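Local coordinates for protein endo-arabinase (PDB 5C0P) that probably hydrolyses O-glycosidic bonds in the breakdown of L-arabinan, as a magnesium-binding member of glycoside hydrolase family 43, at residues D214-S222 with I233-V243; E15-L24 with Y53-E64. All coordinates share one frame; numbering follows the deposited sequence.

Interaction 1: residues D214-S222 with I233-V243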
loop_
_atom_site.group_PDB
_atom_site.type_symbol
_atom_site.label_atom_id
_atom_site.label_comp_id
_atom_site.label_asym_id
_atom_site.label_seq_id
_atom_site.Cartn_x
_atom_site.Cartn_y
_atom_site.Cartn_z
ATOM N N ASP A 214 -5.874 20.659 -7.621
ATOM C CA ASP A 214 -5.485 21.221 -8.912
ATOM C C ASP A 214 -5.072 20.156 -9.936
ATOM O O ASP A 214 -4.648 20.479 -11.049
ATOM C CB ASP A 214 -4.380 22.278 -8.758
ATOM C CG ASP A 214 -3.074 21.711 -8.199
ATOM O OD1 ASP A 214 -2.939 20.482 -8.023
ATOM O OD2 ASP A 214 -2.158 22.521 -7.941
ATOM N N GLY A 215 -5.189 18.888 -9.550
ATOM C CA GLY A 215 -4.887 17.801 -10.465
ATOM C C GLY A 215 -3.464 17.282 -10.378
ATOM O O GLY A 215 -3.143 16.242 -10.947
ATOM N N LYS A 216 -2.596 18.004 -9.677
ATOM C CA LYS A 216 -1.243 17.492 -9.477
ATOM C C LYS A 216 -1.267 16.263 -8.573
ATOM O O LYS A 216 -2.169 16.100 -7.748
ATOM C CB LYS A 216 -0.319 18.580 -8.932
ATOM C CG LYS A 216 -0.215 19.742 -9.897
ATOM C CD LYS A 216 0.756 20.808 -9.421
ATOM C CE LYS A 216 0.809 21.949 -10.437
ATOM N NZ LYS A 216 1.781 22.997 -10.042
ATOM N N LEU A 217 -0.287 15.387 -8.755
ATOM C CA LEU A 217 -0.236 14.138 -8.008
ATOM C C LEU A 217 0.961 14.099 -7.085
ATOM O O LEU A 217 2.065 14.518 -7.456
ATOM C CB LEU A 217 -0.153 12.938 -8.953
ATOM C CG LEU A 217 -1.148 12.885 -10.105
ATOM C CD1 LEU A 217 -0.875 11.656 -10.957
ATOM C CD2 LEU A 217 -2.554 12.865 -9.555
ATOM N N ILE A 218 0.726 13.617 -5.868
ATOM C CA ILE A 218 1.814 13.258 -4.976
ATOM C C ILE A 218 1.850 11.743 -4.824
ATOM O O ILE A 218 0.809 11.106 -4.599
ATOM C CB ILE A 218 1.632 13.894 -3.587
ATOM C CG1 ILE A 218 1.480 15.407 -3.709
ATOM C CG2 ILE A 218 2.813 13.546 -2.674
ATOM C CD1 ILE A 218 1.153 16.095 -2.384
HETATM N N MSE A 219 3.039 11.161 -4.942
HETATM C CA MSE A 219 3.201 9.753 -4.602
HETATM C C MSE A 219 4.002 9.624 -3.334
HETATM O O MSE A 219 5.051 10.251 -3.174
HETATM C CB MSE A 219 3.869 8.931 -5.702
HETATM C CG MSE A 219 3.905 7.430 -5.344
HETATM SE SE MSE A 219 4.950 6.444 -6.572
HETATM C CE MSE A 219 3.657 6.469 -8.017
ATOM N N LEU A 220 3.482 8.829 -2.411
ATOM C CA LEU A 220 4.264 8.397 -1.265
ATOM C C LEU A 220 4.816 7.012 -1.558
ATOM O O LEU A 220 4.188 6.205 -2.259
ATOM C CB LEU A 220 3.401 8.348 -0.006
ATOM C CG LEU A 220 2.779 9.681 0.409
ATOM C CD1 LEU A 220 1.928 9.469 1.655
ATOM C CD2 LEU A 220 3.846 10.732 0.661
ATOM N N TRP A 221 6.000 6.736 -1.032
ATOM C CA TRP A 221 6.596 5.415 -1.146
ATOM C C TRP A 221 7.684 5.289 -0.098
ATOM O O TRP A 221 8.070 6.284 0.514
ATOM C CB TRP A 221 7.144 5.179 -2.563
ATOM C CG TRP A 221 8.252 6.104 -2.981
ATOM C CD1 TRP A 221 8.147 7.421 -3.319
ATOM C CD2 TRP A 221 9.629 5.755 -3.137
ATOM N NE1 TRP A 221 9.386 7.923 -3.661
ATOM C CE2 TRP A 221 10.310 6.915 -3.557
ATOM C CE3 TRP A 221 10.350 4.572 -2.955
ATOM C CZ2 TRP A 221 11.692 6.923 -3.796
ATOM C CZ3 TRP A 221 11.718 4.581 -3.190
ATOM C CH2 TRP A 221 12.372 5.747 -3.612
ATOM N N SER A 222 8.177 4.074 0.119
ATOM C CA SER A 222 9.176 3.860 1.162
ATOM C C SER A 222 10.457 3.196 0.688
ATOM O O SER A 222 10.459 2.382 -0.240
ATOM C CB SER A 222 8.589 3.048 2.314
ATOM O OG SER A 222 7.721 3.851 3.094
ATOM N N ILE A 233 9.499 7.399 4.705
ATOM C CA ILE A 233 8.510 7.757 3.700
ATOM C C ILE A 233 9.094 8.873 2.851
ATOM O O ILE A 233 9.523 9.919 3.382
ATOM C CB ILE A 233 7.227 8.294 4.358
ATOM C CG1 ILE A 233 6.708 7.309 5.415
ATOM C CG2 ILE A 233 6.172 8.591 3.291
ATOM C CD1 ILE A 233 5.687 7.936 6.368
ATOM N N GLY A 234 9.142 8.644 1.542
ATOM C CA GLY A 234 9.538 9.682 0.610
ATOM C C GLY A 234 8.327 10.132 -0.180
ATOM O O GLY A 234 7.283 9.452 -0.201
ATOM N N GLN A 235 8.440 11.293 -0.808
ATOM C CA GLN A 235 7.368 11.757 -1.675
ATOM C C GLN A 235 7.929 12.213 -3.012
ATOM O O GLN A 235 9.089 12.625 -3.106
ATOM C CB GLN A 235 6.555 12.881 -1.014
ATOM C CG GLN A 235 7.302 14.187 -0.825
ATOM C CD GLN A 235 6.442 15.260 -0.175
ATOM O OE1 GLN A 235 5.228 15.329 -0.406
ATOM N NE2 GLN A 235 7.064 16.100 0.643
ATOM N N ALA A 236 7.101 12.096 -4.042
ATOM C CA ALA A 236 7.439 12.578 -5.375
ATOM C C ALA A 236 6.222 13.274 -5.939
ATOM O O ALA A 236 5.091 12.931 -5.590
ATOM C CB ALA A 236 7.855 11.429 -6.272
ATOM N N VAL A 237 6.443 14.258 -6.798
ATOM C CA VAL A 237 5.343 15.038 -7.341
ATOM C C VAL A 237 5.301 14.895 -8.860
ATOM O O VAL A 237 6.337 14.945 -9.524
ATOM C CB VAL A 237 5.476 16.532 -6.966
ATOM C CG1 VAL A 237 4.429 17.371 -7.691
ATOM C CG2 VAL A 237 5.344 16.710 -5.451
ATOM N N SER A 238 4.103 14.675 -9.397
ATOM C CA SER A 238 3.884 14.767 -10.837
ATOM C C SER A 238 3.030 15.998 -11.107
ATOM O O SER A 238 1.799 15.951 -11.005
ATOM C CB SER A 238 3.201 13.513 -11.377
ATOM O OG SER A 238 2.981 13.632 -12.776
ATOM N N ALA A 239 3.698 17.097 -11.449
ATOM C CA ALA A 239 3.040 18.385 -11.668
ATOM C C ALA A 239 2.170 18.355 -12.912
ATOM O O ALA A 239 1.260 19.173 -13.066
ATOM C CB ALA A 239 4.076 19.480 -11.782
ATOM N N SER A 240 2.453 17.403 -13.796
ATOM C CA SER A 240 1.714 17.276 -15.047
ATOM C C SER A 240 0.320 16.709 -14.814
ATOM O O SER A 240 -0.536 16.782 -15.691
ATOM C CB SER A 240 2.462 16.340 -15.993
ATOM O OG SER A 240 2.438 15.015 -15.488
ATOM N N GLY A 241 0.107 16.105 -13.648
ATOM C CA GLY A 241 -1.133 15.395 -13.374
ATOM C C GLY A 241 -1.205 14.042 -14.068
ATOM O O GLY A 241 -2.230 13.371 -14.025
ATOM N N ASN A 242 -0.108 13.637 -14.697
ATOM C CA ASN A 242 -0.029 12.353 -15.381
ATOM C C ASN A 242 0.466 11.281 -14.411
ATOM O O ASN A 242 1.494 11.457 -13.764
ATOM C CB ASN A 242 0.946 12.498 -16.556
ATOM C CG ASN A 242 0.874 11.352 -17.553
ATOM O OD1 ASN A 242 0.446 10.247 -17.233
ATOM N ND2 ASN A 242 1.344 11.606 -18.779
ATOM N N VAL A 243 -0.246 10.159 -14.313
ATOM C CA VAL A 243 0.215 9.060 -13.466
ATOM C C VAL A 243 1.605 8.587 -13.891
ATOM O O VAL A 243 2.396 8.121 -13.063
ATOM C CB VAL A 243 -0.790 7.887 -13.497
ATOM C CG1 VAL A 243 -0.251 6.680 -12.746
ATOM C CG2 VAL A 243 -2.112 8.313 -12.872
HETATM O O HOH W 1 -4.374 14.404 -12.365
#
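The indole of Trp-221 meets the neighbouring strand obliquely, its CD1 corner 3.8 Å from Gly-234 O, at a residue that has no side chain. Elsewhere round the indole, Phe-183 and Trp-190 bring inclined rings against it, and NE1 is hydrogen-bonded to Gln-249. The other flat group, the Gln-235 amide, lies beside Ile-218, with OE1 3.8 Å from Ile-218 CG2; that oxygen is taken up by the backbone N of Phe-298. Gln-235 CB meanwhile packs on Leu-220 CD2. Leu-217 holds CG anti to its carbonyl carbon (chi1 -49°), which sends CD1 past the backbone of Asn-242 to Val-243 CG2, 4.0 Å away. Between the two layers of side chains, strands 217-222 and 233-238 pair antiparallel through six backbone hydrogen bonds, two at each of Leu-217/Ser-238, Met-219/Ala-236 and Trp-221/Gly-234. Ser-238 O is gripped twice, by Leu-217 N at 3.1 Å and, from the opposite face of its plane, by Gly-241 N, which closes a type I turn. The extended chain of Lys-216 runs over this turn, CG 3.5 Å from Ala-239 O. Trimming Lys-216 to an alanine would probably strip that aliphatic cover from Ala-239 and leave the turn less shielded on this side. Next to it, Gly-215 O lies 3.3 Å from Gly-241 CA, and a CB on Gly-241 would clash with that oxygen; one water donates to both Gly-215 O and Gly-241 O. Selenomethionine Met-219 and Trp-221 face strand 162-168, whereas Leu-220 and Ile-233 face strand 272-278. This is the central antiparallel hairpin of a four-stranded blade, packed between neighbouring sheets as in the five-bladed beta-propeller of family 43.

Interaction 2: residues E15-L24 with Y53-E64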
loop_
_atom_site.group_PDB
_atom_site.type_symbol
_atom_site.label_atom_id
_atom_site.label_comp_id
_atom_site.label_asym_id
_atom_site.label_seq_id
_atom_site.Cartn_x
_atom_site.Cartn_y
_atom_site.Cartn_z
ATOM N N GLU A 15 -21.951 -3.086 20.682
ATOM C CA GLU A 15 -20.577 -3.344 20.254
ATOM C C GLU A 15 -19.569 -2.639 21.142
ATOM O O GLU A 15 -19.659 -1.431 21.349
ATOM C CB GLU A 15 -20.371 -2.880 18.812
ATOM C CG GLU A 15 -20.930 -3.810 17.762
ATOM C CD GLU A 15 -20.212 -3.658 16.447
ATOM O OE1 GLU A 15 -19.904 -2.510 16.078
ATOM O OE2 GLU A 15 -19.936 -4.682 15.792
ATOM N N SER A 16 -18.588 -3.379 21.654
ATOM C CA SER A 16 -17.552 -2.747 22.459
ATOM C C SER A 16 -16.214 -2.728 21.722
ATOM O O SER A 16 -15.853 -3.677 21.023
ATOM C CB SER A 16 -17.427 -3.405 23.833
ATOM O OG SER A 16 -16.706 -4.614 23.757
ATOM N N PHE A 17 -15.495 -1.621 21.869
ATOM C CA PHE A 17 -14.229 -1.427 21.188
ATOM C C PHE A 17 -13.183 -1.240 22.269
ATOM O O PHE A 17 -13.041 -0.153 22.825
ATOM C CB PHE A 17 -14.304 -0.189 20.293
ATOM C CG PHE A 17 -15.311 -0.303 19.175
ATOM C CD1 PHE A 17 -14.893 -0.511 17.875
ATOM C CD2 PHE A 17 -16.675 -0.204 19.427
ATOM C CE1 PHE A 17 -15.811 -0.611 16.839
ATOM C CE2 PHE A 17 -17.594 -0.315 18.401
ATOM C CZ PHE A 17 -17.164 -0.518 17.108
ATOM N N THR A 18 -12.460 -2.310 22.574
ATOM C CA THR A 18 -11.622 -2.344 23.774
ATOM C C THR A 18 -10.120 -2.366 23.509
ATOM O O THR A 18 -9.324 -2.363 24.450
ATOM C CB THR A 18 -11.973 -3.553 24.663
ATOM O OG1 THR A 18 -11.696 -4.765 23.952
ATOM C CG2 THR A 18 -13.444 -3.523 25.053
ATOM N N ILE A 19 -9.736 -2.395 22.238
ATOM C CA ILE A 19 -8.328 -2.478 21.863
ATOM C C ILE A 19 -7.784 -1.085 21.571
ATOM O O ILE A 19 -8.154 -0.472 20.567
ATOM C CB ILE A 19 -8.137 -3.360 20.623
ATOM C CG1 ILE A 19 -8.682 -4.766 20.882
ATOM C CG2 ILE A 19 -6.665 -3.436 20.241
ATOM C CD1 ILE A 19 -8.879 -5.584 19.618
ATOM N N PRO A 20 -6.899 -0.579 22.443
ATOM C CA PRO A 20 -6.380 0.772 22.199
ATOM C C PRO A 20 -5.462 0.793 20.984
ATOM O O PRO A 20 -4.697 -0.157 20.780
ATOM C CB PRO A 20 -5.567 1.073 23.469
ATOM C CG PRO A 20 -5.982 0.035 24.477
ATOM C CD PRO A 20 -6.376 -1.164 23.691
ATOM N N VAL A 21 -5.523 1.861 20.189
ATOM C CA VAL A 21 -4.672 1.966 19.003
ATOM C C VAL A 21 -3.180 1.837 19.369
ATOM O O VAL A 21 -2.398 1.273 18.602
ATOM C CB VAL A 21 -4.979 3.265 18.199
ATOM C CG1 VAL A 21 -4.665 4.519 19.026
ATOM C CG2 VAL A 21 -4.252 3.272 16.853
ATOM N N SER A 22 -2.808 2.300 20.559
ATOM C CA SER A 22 -1.414 2.243 20.999
ATOM C C SER A 22 -0.926 0.802 21.213
ATOM O O SER A 22 0.282 0.546 21.238
ATOM C CB SER A 22 -1.220 3.066 22.273
ATOM O OG SER A 22 -2.032 2.572 23.322
ATOM N N SER A 23 -1.861 -0.137 21.349
ATOM C CA SER A 23 -1.504 -1.527 21.629
ATOM C C SER A 23 -1.362 -2.364 20.358
ATOM O O SER A 23 -0.907 -3.512 20.409
ATOM C CB SER A 23 -2.544 -2.169 22.550
ATOM O OG SER A 23 -3.674 -2.574 21.796
ATOM N N LEU A 24 -1.755 -1.799 19.220
ATOM C CA LEU A 24 -1.691 -2.533 17.964
ATOM C C LEU A 24 -0.241 -2.767 17.561
ATOM O O LEU A 24 0.594 -1.872 17.667
ATOM C CB LEU A 24 -2.422 -1.776 16.852
ATOM C CG LEU A 24 -3.925 -1.593 17.069
ATOM C CD1 LEU A 24 -4.539 -0.801 15.923
ATOM C CD2 LEU A 24 -4.604 -2.945 17.212
ATOM N N TYR A 53 -9.663 -5.466 11.992
ATOM C CA TYR A 53 -10.163 -4.743 13.152
ATOM C C TYR A 53 -10.998 -3.572 12.659
ATOM O O TYR A 53 -10.789 -3.081 11.554
ATOM C CB TYR A 53 -9.006 -4.215 14.000
ATOM C CG TYR A 53 -8.265 -5.246 14.842
ATOM C CD1 TYR A 53 -8.571 -6.609 14.793
ATOM C CD2 TYR A 53 -7.270 -4.843 15.716
ATOM C CE1 TYR A 53 -7.882 -7.536 15.597
ATOM C CE2 TYR A 53 -6.586 -5.754 16.510
ATOM C CZ TYR A 53 -6.895 -7.092 16.451
ATOM O OH TYR A 53 -6.192 -7.970 17.257
ATOM N N LYS A 54 -11.929 -3.118 13.490
ATOM C CA LYS A 54 -12.877 -2.080 13.106
ATOM C C LYS A 54 -12.903 -1.010 14.191
ATOM O O LYS A 54 -12.675 -1.314 15.359
ATOM C CB LYS A 54 -14.266 -2.703 12.973
ATOM C CG LYS A 54 -15.367 -1.782 12.471
ATOM C CD LYS A 54 -16.702 -2.536 12.388
ATOM C CE LYS A 54 -17.325 -2.776 13.756
ATOM N NZ LYS A 54 -18.613 -3.533 13.668
ATOM N N SER A 55 -13.172 0.237 13.804
ATOM C CA SER A 55 -13.159 1.351 14.758
ATOM C C SER A 55 -14.147 2.440 14.363
ATOM O O SER A 55 -14.355 2.686 13.175
ATOM C CB SER A 55 -11.764 1.963 14.838
ATOM O OG SER A 55 -11.719 2.999 15.811
ATOM N N LYS A 56 -14.756 3.090 15.357
ATOM C CA LYS A 56 -15.601 4.245 15.096
ATOM C C LYS A 56 -14.783 5.516 14.913
ATOM O O LYS A 56 -15.265 6.464 14.304
ATOM C CB LYS A 56 -16.590 4.486 16.243
ATOM C CG LYS A 56 -17.635 3.407 16.458
ATOM C CD LYS A 56 -18.429 3.728 17.724
ATOM C CE LYS A 56 -19.593 2.782 17.966
ATOM N NZ LYS A 56 -20.355 3.222 19.177
ATOM N N ASP A 57 -13.564 5.547 15.461
ATOM C CA ASP A 57 -12.870 6.828 15.619
ATOM C C ASP A 57 -11.354 6.801 15.468
ATOM O O ASP A 57 -10.708 7.843 15.649
ATOM C CB ASP A 57 -13.225 7.462 16.969
ATOM C CG ASP A 57 -12.796 6.606 18.169
ATOM O OD1 ASP A 57 -12.179 5.535 17.979
ATOM O OD2 ASP A 57 -13.070 7.023 19.317
ATOM N N LEU A 58 -10.813 5.620 15.158
ATOM C CA LEU A 58 -9.369 5.358 15.013
ATOM C C LEU A 58 -8.626 5.190 16.339
ATOM O O LEU A 58 -7.453 4.801 16.353
ATOM C CB LEU A 58 -8.669 6.408 14.131
ATOM C CG LEU A 58 -9.259 6.594 12.729
ATOM C CD1 LEU A 58 -8.694 7.873 12.111
ATOM C CD2 LEU A 58 -8.931 5.392 11.875
ATOM N N SER A 59 -9.313 5.452 17.449
ATOM C CA SER A 59 -8.683 5.419 18.767
ATOM C C SER A 59 -8.834 4.070 19.468
ATOM O O SER A 59 -7.864 3.541 20.019
ATOM C CB SER A 59 -9.234 6.535 19.657
ATOM O OG SER A 59 -8.614 6.509 20.931
ATOM N N THR A 60 -10.041 3.513 19.451
ATOM C CA THR A 60 -10.257 2.190 20.029
ATOM C C THR A 60 -10.818 1.246 18.974
ATOM O O THR A 60 -11.624 1.649 18.126
ATOM C CB THR A 60 -11.180 2.225 21.263
ATOM O OG1 THR A 60 -12.440 2.795 20.893
ATOM C CG2 THR A 60 -10.559 3.063 22.380
ATOM N N TRP A 61 -10.389 -0.014 19.041
ATOM C CA TRP A 61 -10.637 -0.977 17.976
ATOM C C TRP A 61 -11.339 -2.232 18.473
ATOM O O TRP A 61 -11.278 -2.568 19.666
ATOM C CB TRP A 61 -9.311 -1.341 17.292
ATOM C CG TRP A 61 -8.699 -0.158 16.603
ATOM C CD1 TRP A 61 -7.970 0.849 17.176
ATOM C CD2 TRP A 61 -8.812 0.164 15.213
ATOM N NE1 TRP A 61 -7.612 1.771 16.214
ATOM C CE2 TRP A 61 -8.119 1.375 15.005
ATOM C CE3 TRP A 61 -9.443 -0.454 14.126
ATOM C CZ2 TRP A 61 -8.026 1.978 13.741
ATOM C CZ3 TRP A 61 -9.355 0.144 12.875
ATOM C CH2 TRP A 61 -8.651 1.347 12.692
ATOM N N LYS A 62 -12.004 -2.919 17.546
ATOM C CA LYS A 62 -12.697 -4.169 17.834
ATOM C C LYS A 62 -12.264 -5.236 16.835
ATOM O O LYS A 62 -12.150 -4.969 15.637
ATOM C CB LYS A 62 -14.213 -3.953 17.728
ATOM C CG LYS A 62 -15.054 -5.198 17.935
ATOM C CD LYS A 62 -16.516 -4.906 17.620
ATOM C CE LYS A 62 -17.380 -6.133 17.822
ATOM N NZ LYS A 62 -16.821 -7.312 17.118
ATOM N N ASP A 63 -12.014 -6.440 17.329
ATOM C CA ASP A 63 -11.658 -7.567 16.480
ATOM C C ASP A 63 -12.893 -8.065 15.738
ATOM O O ASP A 63 -13.896 -8.433 16.359
ATOM C CB ASP A 63 -11.074 -8.684 17.353
ATOM C CG ASP A 63 -10.690 -9.926 16.562
ATOM O OD1 ASP A 63 -10.473 -9.841 15.335
ATOM O OD2 ASP A 63 -10.595 -11.004 17.189
ATOM N N GLU A 64 -12.816 -8.060 14.408
ATOM C CA GLU A 64 -13.896 -8.571 13.570
ATOM C C GLU A 64 -13.511 -9.866 12.856
ATOM O O GLU A 64 -14.188 -10.297 11.926
ATOM C CB GLU A 64 -14.339 -7.512 12.555
ATOM C CG GLU A 64 -15.148 -6.374 13.163
ATOM C CD GLU A 64 -16.535 -6.798 13.615
ATOM O OE1 GLU A 64 -16.982 -7.911 13.264
ATOM O OE2 GLU A 64 -17.185 -6.011 14.329
HETATM O O HOH W 2 -14.566 2.570 22.803
#
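Phe-17 carries its CG anti to the carbonyl carbon (chi1 -64°), which places the ring between the aliphatic chains of Lys-62 and Lys-56: Lys-62 CD lies over one face, Lys-56 CG over the opposite one. At the ring edge, Phe-17 CD1 is 3.4 Å from Lys-54 O. The bend in the Lys-54 chain (chi3 75°) turns its ammonium to Glu-15; the two side chains cross at about a right angle. Lys-54 NZ meets the syn lone pair of Glu-15 OE2 at 2.8 Å and adds a weak bond to OE1. The same nitrogen reaches Glu-64 OE2 at 2.9 Å, from above that carboxylate plane, and Lys-62 NZ completes the network with a weaker bond to Glu-64. Further along, Ile-19 CD1 sits over a face of the Tyr-53 ring, a CH-pi contact 4.2 Å from the centroid, while Leu-24 CD2 touches the edge of that ring, 3.5 Å from Tyr-53 CE2. The other methyl, Leu-24 CD1, covers the five-membered ring of Trp-61, with Ser-55 CB on the opposite face and Val-21 CB at the indole edge. Backbone bonds tie the short strand 19-20 onto strand 60-64: Ile-19 and Trp-61 exchange two, the one from Trp-61 N to Ile-19 O measuring 2.7 Å, and Val-21 N donates to Ser-59 O. Thr-18 and Ile-19 both face Trp-61 in a classic beta bulge, and a water links Phe-17 O with Thr-60 OG1. The N-terminal segment thus adds an outermost strand to an antiparallel sheet. Glu-15 OE2 and Glu-64 OE2 come within 3.4 Å; Lys-54, bonded to both carboxylates, with Lys-62 nearby, probably offsets their repulsion and lets the two glutamates share one site.

Overall arrangement
Interactions 1 and 2 lie in separate antiparallel sheets, their centres about 32 Å apart and their nearest atoms about 15 Å apart, so they do not touch. Interaction 2 closes first along the chain, fixing the N-terminal segment on the rim of one sheet about 21 Å from the chain centre and away from the metal site. Interaction 1 reaches further in: its Ser-222 hydrogen-bonds the backbone of His-261, which with Asp-84 belongs to a magnesium site. The Ser-222 side chain is about 10 Å from a magnesium ion and about 7 Å from that of Asp-136, predicted to tune the catalytic glutamate.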